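Local coordinates for protein FACT-Spt16 (Cicer arietinum, PDB 5CE6) that probably acts as a histone chaperone subunit of the FACT complex, its N-terminal domain being associated with H3-H4 binding, at residues 216-221 with 243-248. Sequence-based numbering, arbitrary orientation.
Sequences VMKNFV and ETEKVI
Phe-220 and Val-216, one turn apart on helix 200-230, press into the side of helix 237-249 within the M24 metallopeptidase-like (pita-bread) lobe of Spt16. The short segments run at 120° to each other with axes 10.6 Å apart, and the interlocking is mostly between side chains, with no hydrogen bond across; the outer rim of the Phe-220 ring also reaches the backbone at Thr-244 CA. Phe-220 is the large bump: with CG anti to its own N (chi1 175°), the ring reaches across to the hollow between Glu-243, Thr-244 and Val-247. Val-247 CG2 sits over one ring face in a CH-pi contact, 4.0 Å from the centroid and 15° off the ring normal. Thr-244 OG1 lies in the ring plane at the edge, 3.5 Å from Phe-220 CE2; this hydroxyl is hydrogen-bonded to Leu-240 O of its own helix. The far end of the ring, CZ, meets the CB methylene of Glu-243 at 3.8 Å, while the carboxylate of Glu-243 forms a salt bridge with Lys-246. An alanine in place of Phe-220 would probably leave Val-247 CG2 without its aromatic platform and open a gap beside Thr-244. The smaller bump, Val-216, fills the next hollow, between Thr-244, Val-247 and Ile-248: CG1 touches Thr-244 CG2 at 3.8 Å, and CG2 touches both Val-247 CG1 and Ile-248 CG1. Beyond this pair, Val-221 and Ile-248 also pack on strand 296-306, at Cys-300 and at Val-302 and Ala-304 respectively, so both helices rest on the same strand. Phe-220 itself sits in a wider pi-type turn at 217-221, where Val-216 O accepts from both Phe-220 N at 3.0 Å and Val-221 N at 2.9 Å.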
# COMPACT_ATOMS: atom_id res chain seq x y z
N VAL A 216 7.43 -13.36 10.39
CA VAL A 216 6.39 -13.24 11.39
C VAL A 216 5.28 -14.28 11.17
O VAL A 216 4.84 -14.94 12.11
CB VAL A 216 5.81 -11.81 11.43
CG1 VAL A 216 4.53 -11.75 12.24
CG2 VAL A 216 6.85 -10.84 11.98
N MET A 217 4.85 -14.45 9.92
CA MET A 217 3.83 -15.45 9.62
C MET A 217 4.33 -16.85 9.94
O MET A 217 3.64 -17.63 10.60
CB MET A 217 3.39 -15.37 8.15
CG MET A 217 2.37 -16.44 7.77
SD MET A 217 0.77 -16.17 8.54
CE MET A 217 0.12 -14.87 7.52
N LYS A 218 5.52 -17.16 9.47
CA LYS A 218 6.06 -18.51 9.61
C LYS A 218 6.46 -18.84 11.05
O LYS A 218 6.11 -19.91 11.57
CB LYS A 218 7.26 -18.71 8.69
CG LYS A 218 7.66 -20.18 8.53
CD LYS A 218 9.04 -20.32 7.91
CE LYS A 218 9.45 -21.78 7.78
NZ LYS A 218 8.77 -22.46 6.63
N ASN A 219 7.19 -17.92 11.68
CA ASN A 219 7.82 -18.23 12.95
C ASN A 219 7.05 -17.77 14.18
O ASN A 219 7.34 -18.20 15.29
CB ASN A 219 9.24 -17.66 12.99
CG ASN A 219 10.12 -18.23 11.89
OD1 ASN A 219 10.09 -19.44 11.62
ND2 ASN A 219 10.89 -17.37 11.24
N PHE A 220 6.07 -16.90 13.99
CA PHE A 220 5.18 -16.59 15.09
C PHE A 220 3.75 -17.07 14.87
O PHE A 220 3.24 -17.88 15.65
CB PHE A 220 5.16 -15.10 15.45
CG PHE A 220 4.15 -14.77 16.51
CD1 PHE A 220 4.37 -15.15 17.82
CD2 PHE A 220 2.96 -14.14 16.18
CE1 PHE A 220 3.44 -14.89 18.80
CE2 PHE A 220 2.02 -13.87 17.16
CZ PHE A 220 2.26 -14.25 18.47
N VAL A 221 3.11 -16.58 13.81
CA VAL A 221 1.69 -16.86 13.61
C VAL A 221 1.38 -18.35 13.50
O VAL A 221 0.51 -18.85 14.21
CB VAL A 221 1.09 -16.10 12.41
CG1 VAL A 221 -0.38 -16.45 12.24
CG2 VAL A 221 1.26 -14.60 12.61
N GLU A 243 -0.51 -9.36 19.69
CA GLU A 243 0.70 -10.16 19.88
C GLU A 243 1.54 -10.17 18.61
O GLU A 243 2.78 -10.17 18.68
CB GLU A 243 0.34 -11.59 20.29
CG GLU A 243 -0.31 -11.71 21.65
CD GLU A 243 0.64 -11.33 22.76
OE1 GLU A 243 1.76 -11.88 22.80
OE2 GLU A 243 0.26 -10.47 23.60
N THR A 244 0.87 -10.18 17.46
CA THR A 244 1.55 -10.17 16.16
C THR A 244 2.22 -8.80 15.95
O THR A 244 3.36 -8.71 15.48
CB THR A 244 0.57 -10.49 15.02
OG1 THR A 244 0.01 -11.79 15.25
CG2 THR A 244 1.28 -10.49 13.67
N GLU A 245 1.51 -7.74 16.31
CA GLU A 245 2.08 -6.39 16.27
C GLU A 245 3.38 -6.31 17.03
O GLU A 245 4.37 -5.76 16.54
CB GLU A 245 1.12 -5.38 16.88
CG GLU A 245 0.23 -4.65 15.89
CD GLU A 245 -0.43 -3.43 16.51
OE1 GLU A 245 0.27 -2.64 17.17
OE2 GLU A 245 -1.66 -3.27 16.34
N LYS A 246 3.38 -6.84 18.25
CA LYS A 246 4.56 -6.80 19.11
C LYS A 246 5.76 -7.47 18.48
O LYS A 246 6.89 -7.00 18.62
CB LYS A 246 4.26 -7.45 20.46
CG LYS A 246 3.27 -6.68 21.29
CD LYS A 246 3.29 -7.16 22.74
CE LYS A 246 2.04 -7.94 23.10
NZ LYS A 246 2.07 -8.39 24.53
N VAL A 247 5.52 -8.57 17.78
CA VAL A 247 6.60 -9.31 17.13
C VAL A 247 7.15 -8.54 15.92
O VAL A 247 8.35 -8.53 15.67
CB VAL A 247 6.13 -10.72 16.71
CG1 VAL A 247 7.20 -11.42 15.93
CG2 VAL A 247 5.76 -11.53 17.95
N ILE A 248 6.26 -7.89 15.17
CA ILE A 248 6.69 -7.06 14.05
C ILE A 248 7.60 -5.93 14.54
O ILE A 248 8.68 -5.71 13.98
CB ILE A 248 5.49 -6.47 13.28
CG1 ILE A 248 4.69 -7.58 12.61
CG2 ILE A 248 5.96 -5.47 12.23
CD1 ILE A 248 3.36 -7.10 12.09